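Local coordinates for protein putative glucoamylase (Bacteroides caccae ATCC 43185, PDB 4QT9) that probably acts as a glycoside hydrolase of the glucoamylase type, built on an alpha/alpha toroid, at residues S329-E332 with Q333-K336; A378-E381 with T382-W385. One frame throughout, in Å; residues are numbered along the deposited sequence. Where two conformers were deposited one is given.

In the fold
Both contacts are partly buried turns of irregular chain set well out from the middle of the alpha/alpha toroid, their centres about 21 and 24 Å from that of the chain and about 15 Å from each other. Contact 1 lies between strand 324-327 and helix 341-345 and rests on helix 284-301; contact 2 lies between strands 374-375 and 389-391 and leans on strand 318-321. They do not touch, yet share neighbours: Gly-337 bonds to Asp-335 through its N and weakly to Ser-380 through its O, and Tyr-306 meets both Asp-335 and Thr-382. Contact 1 is almost wholly polar, whereas contact 2 adds tryptophan packing and a beta bridge.

Contact 1: residues S329-E332 with Q333-K336; sequences SPNE and QDDK
Asn-331 grips the turn that follows it with both ends of its amide and with its backbone carbonyl. CG sits between the backbone N and the carbonyl carbon (chi1 69°), a rotation that turns the amide back over the chain. Asn-331 OD1 accepts Asp-334 N at 3.0 Å, the donor standing 39° above the carbonyl plane, and weakly Gln-333 N, an arrangement close to an Asx turn. Asn-331 O in turn accepts Asp-335 N at 2.9 Å and, weakly, Asp-334 N. On the other branch Asn-331 ND2 reaches Asp-334 OD2 at 2.8 Å; the oxygen lies close to the amide plane, whereas the nitrogen comes from above the carboxylate. Ser-329 has two conformers, and in one of them its OG also donates to Asp-334 OD2. The inner side is held by helix 284-301, where Tyr-298 bonds to Asp-335 OD2 and packs against Pro-330 and Glu-332. The outer side is loose: Gln-333 and Lys-336 are exposed, and Lys-336 NZ bonds only weakly to Gln-333 O. Bonded at both its oxygen and its nitrogen, the Asn-331 amide is fixed in rotation and ties the backbone of Asp-334 to its own carboxylate.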
loop_
_atom_site.group_PDB
_atom_site.type_symbol
_atom_site.label_atom_id
_atom_site.label_comp_id
_atom_site.label_asym_id
_atom_site.label_seq_id
_atom_site.Cartn_x
_atom_site.Cartn_y
_atom_site.Cartn_z
ATOM N N SER A 329 -7.640 -14.447 3.218
ATOM C CA SER A 329 -6.378 -14.717 3.902
ATOM C C SER A 329 -6.142 -16.253 3.892
ATOM O O SER A 329 -7.076 -17.003 3.538
ATOM C CB SER A 329 -6.369 -14.108 5.309
ATOM O OG SER A 329 -6.899 -14.985 6.285
ATOM N N PRO A 330 -4.891 -16.745 4.209
ATOM C CA PRO A 330 -4.639 -18.191 4.101
ATOM C C PRO A 330 -5.195 -19.016 5.273
ATOM O O PRO A 330 -4.443 -19.522 6.112
ATOM C CB PRO A 330 -3.113 -18.260 4.008
ATOM C CG PRO A 330 -2.644 -17.117 4.842
ATOM C CD PRO A 330 -3.647 -16.020 4.596
ATOM N N ASN A 331 -6.527 -19.161 5.307
ATOM C CA ASN A 331 -7.294 -19.989 6.240
ATOM C C ASN A 331 -8.666 -20.308 5.604
ATOM O O ASN A 331 -9.199 -19.494 4.853
ATOM C CB ASN A 331 -7.427 -19.346 7.635
ATOM C CG ASN A 331 -8.301 -18.125 7.692
ATOM O OD1 ASN A 331 -9.525 -18.206 7.577
ATOM N ND2 ASN A 331 -7.699 -16.983 7.950
ATOM N N GLU A 332 -9.238 -21.459 5.955
ATOM C CA GLU A 332 -10.484 -21.999 5.428
ATOM C C GLU A 332 -11.712 -21.114 5.651
ATOM O O GLU A 332 -12.671 -21.229 4.880
ATOM C CB GLU A 332 -10.746 -23.405 5.998
ATOM C CG GLU A 332 -9.783 -24.425 5.428
ATOM C CD GLU A 332 -10.104 -25.866 5.759
ATOM O OE1 GLU A 332 -11.071 -26.406 5.173
ATOM O OE2 GLU A 332 -9.358 -26.471 6.565
ATOM N N GLN A 333 -11.686 -20.223 6.652
ATOM C CA GLN A 333 -12.803 -19.304 6.920
ATOM C C GLN A 333 -12.807 -18.099 5.950
ATOM O O GLN A 333 -13.877 -17.628 5.550
ATOM C CB GLN A 333 -12.758 -18.803 8.379
ATOM C CG GLN A 333 -13.186 -19.861 9.417
ATOM C CD GLN A 333 -12.275 -21.077 9.512
ATOM O OE1 GLN A 333 -11.044 -20.969 9.614
ATOM N NE2 GLN A 333 -12.865 -22.268 9.471
ATOM N N ASP A 334 -11.615 -17.610 5.576
ATOM C CA ASP A 334 -11.458 -16.416 4.735
ATOM C C ASP A 334 -11.220 -16.774 3.264
ATOM O O ASP A 334 -11.420 -15.916 2.386
ATOM C CB ASP A 334 -10.312 -15.540 5.272
ATOM C CG ASP A 334 -10.484 -15.053 6.712
ATOM O OD1 ASP A 334 -11.648 -14.820 7.137
ATOM O OD2 ASP A 334 -9.457 -14.868 7.398
ATOM N N ASP A 335 -10.823 -18.035 2.986
ATOM C CA ASP A 335 -10.598 -18.523 1.629
ATOM C C ASP A 335 -11.941 -18.698 0.913
ATOM O O ASP A 335 -12.791 -19.428 1.399
ATOM C CB ASP A 335 -9.791 -19.829 1.654
ATOM C CG ASP A 335 -9.577 -20.511 0.313
ATOM O OD1 ASP A 335 -9.639 -19.807 -0.741
ATOM O OD2 ASP A 335 -9.297 -21.730 0.311
ATOM N N LYS A 336 -12.135 -18.002 -0.221
ATOM C CA LYS A 336 -13.394 -18.055 -0.978
ATOM C C LYS A 336 -13.201 -18.565 -2.393
ATOM O O LYS A 336 -14.127 -18.474 -3.198
ATOM C CB LYS A 336 -14.068 -16.661 -1.022
ATOM C CG LYS A 336 -14.355 -16.023 0.343
ATOM C CD LYS A 336 -15.547 -16.657 1.052
ATOM C CE LYS A 336 -16.108 -15.758 2.123
ATOM N NZ LYS A 336 -15.282 -15.776 3.356
#

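Contact 2: residues A378-E381 with T382-W385; sequences AFSE and TDNW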
loop_
_atom_site.group_PDB
_atom_site.type_symbol
_atom_site.label_atom_id
_atom_site.label_comp_id
_atom_site.label_asym_id
_atom_site.label_seq_id
_atom_site.Cartn_x
_atom_site.Cartn_y
_atom_site.Cartn_z
ATOM N N ALA A 378 -9.252 -9.585 -9.005
ATOM C CA ALA A 378 -9.412 -10.905 -8.447
ATOM C C ALA A 378 -10.134 -11.766 -9.439
ATOM O O ALA A 378 -10.666 -11.226 -10.403
ATOM C CB ALA A 378 -10.188 -10.819 -7.147
ATOM N N PHE A 379 -10.113 -13.093 -9.241
ATOM C CA PHE A 379 -10.813 -14.032 -10.125
ATOM C C PHE A 379 -11.008 -15.357 -9.410
ATOM O O PHE A 379 -10.228 -15.719 -8.532
ATOM C CB PHE A 379 -10.078 -14.227 -11.482
ATOM C CG PHE A 379 -8.741 -14.930 -11.382
ATOM C CD1 PHE A 379 -8.660 -16.318 -11.442
ATOM C CD2 PHE A 379 -7.568 -14.206 -11.199
ATOM C CE1 PHE A 379 -7.433 -16.967 -11.311
ATOM C CE2 PHE A 379 -6.341 -14.856 -11.089
ATOM C CZ PHE A 379 -6.283 -16.232 -11.142
ATOM N N SER A 380 -12.049 -16.084 -9.797
ATOM C CA SER A 380 -12.311 -17.404 -9.261
ATOM C C SER A 380 -12.430 -18.402 -10.421
ATOM O O SER A 380 -13.422 -18.354 -11.156
ATOM C CB SER A 380 -13.570 -17.402 -8.400
ATOM O OG SER A 380 -13.969 -18.741 -8.131
ATOM N N GLU A 381 -11.417 -19.292 -10.605
ATOM C CA GLU A 381 -11.489 -20.331 -11.662
ATOM C C GLU A 381 -12.671 -21.305 -11.403
ATOM O O GLU A 381 -13.282 -21.803 -12.354
ATOM C CB GLU A 381 -10.162 -21.112 -11.789
ATOM C CG GLU A 381 -9.021 -20.277 -12.359
ATOM C CD GLU A 381 -7.754 -21.035 -12.712
ATOM O OE1 GLU A 381 -7.815 -21.917 -13.596
ATOM O OE2 GLU A 381 -6.684 -20.698 -12.157
ATOM N N THR A 382 -12.993 -21.553 -10.113
ATOM C CA THR A 382 -14.088 -22.434 -9.674
ATOM C C THR A 382 -15.452 -21.873 -10.095
ATOM O O THR A 382 -16.261 -22.620 -10.635
ATOM C CB THR A 382 -14.032 -22.625 -8.141
ATOM O OG1 THR A 382 -12.777 -23.199 -7.779
ATOM C CG2 THR A 382 -15.153 -23.490 -7.618
ATOM N N ASP A 383 -15.710 -20.572 -9.813
ATOM C CA ASP A 383 -16.976 -19.895 -10.100
ATOM C C ASP A 383 -17.030 -19.320 -11.520
ATOM O O ASP A 383 -18.102 -18.855 -11.936
ATOM C CB ASP A 383 -17.236 -18.780 -9.063
ATOM C CG ASP A 383 -17.676 -19.301 -7.686
ATOM O OD1 ASP A 383 -18.777 -19.884 -7.592
ATOM O OD2 ASP A 383 -16.944 -19.074 -6.695
ATOM N N ASN A 384 -15.911 -19.388 -12.280
ATOM C CA ASN A 384 -15.758 -18.818 -13.634
ATOM C C ASN A 384 -16.109 -17.311 -13.595
ATOM O O ASN A 384 -16.841 -16.780 -14.435
ATOM C CB ASN A 384 -16.569 -19.610 -14.697
ATOM C CG ASN A 384 -16.035 -21.002 -14.828
ATOM O OD1 ASN A 384 -16.664 -21.980 -14.398
ATOM N ND2 ASN A 384 -14.772 -21.097 -15.218
ATOM N N TRP A 385 -15.584 -16.650 -12.555
ATOM C CA TRP A 385 -15.804 -15.256 -12.254
ATOM C C TRP A 385 -14.521 -14.489 -12.605
ATOM O O TRP A 385 -13.515 -14.648 -11.931
ATOM C CB TRP A 385 -16.195 -15.148 -10.764
ATOM C CG TRP A 385 -16.337 -13.743 -10.253
ATOM C CD1 TRP A 385 -17.353 -12.868 -10.511
ATOM C CD2 TRP A 385 -15.443 -13.071 -9.356
ATOM N NE1 TRP A 385 -17.145 -11.689 -9.825
ATOM C CE2 TRP A 385 -15.985 -11.792 -9.100
ATOM C CE3 TRP A 385 -14.232 -13.433 -8.732
ATOM C CZ2 TRP A 385 -15.338 -10.852 -8.279
ATOM C CZ3 TRP A 385 -13.601 -12.510 -7.913
ATOM C CH2 TRP A 385 -14.141 -11.231 -7.707
HETATM O O HOH W 1 -14.701 -19.476 -5.720
HETATM O O HOH W 2 -14.847 -23.968 -13.309
#
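Ser-380 and Trp-385 both carry their first side-chain branch anti to the backbone N (chi1 167° and 175°), which sends the serine hydroxyl forward over the turn and lays the indole back along residues 378-380. OG of Ser-380 accepts the N-H of Asp-383 at 3.0 Å in a nearly straight bond. The same OG donates to a water that in turn donates to Asp-383 OD2, so the aspartate is held to the serine through its backbone and its carboxylate. The indole brings its six-membered ring to residues 378-380: Trp-385 CE3 lies 3.6 Å from Ser-380 N, which sits at the ring edge near its plane, and Trp-385 CZ3 touches Ala-378 CB at 3.9 Å. The frame is a tight antiparallel turn with a G1 beta bulge, in which Asn-384, in a left-handed backbone conformation, and Trp-385 both face Ser-380. Two backbone bonds close the pair, Ser-380 N to Trp-385 O at 3.0 Å and Trp-385 N to Ser-380 O at 3.1 Å. Beside them Phe-379 CA makes a C-H...O contact of 3.3 Å with Trp-385 O. Replacing Ser-380 by alanine removes OG, which is likely to leave Asp-383 N without its acceptor and the bridging water without its donor, letting the aspartate side chain turn more freely. Outside the turn, Trp-385 packs on Tyr-320 and Ala-378 on Ser-319, both of strand 318-321, while Thr-382 OG1 bonds to Lys-307 N. At the exposed end a second water lies within bonding distance of Glu-381 O (2.8 Å) and Asn-384 OD1, though it cannot donate to every acceptor near it.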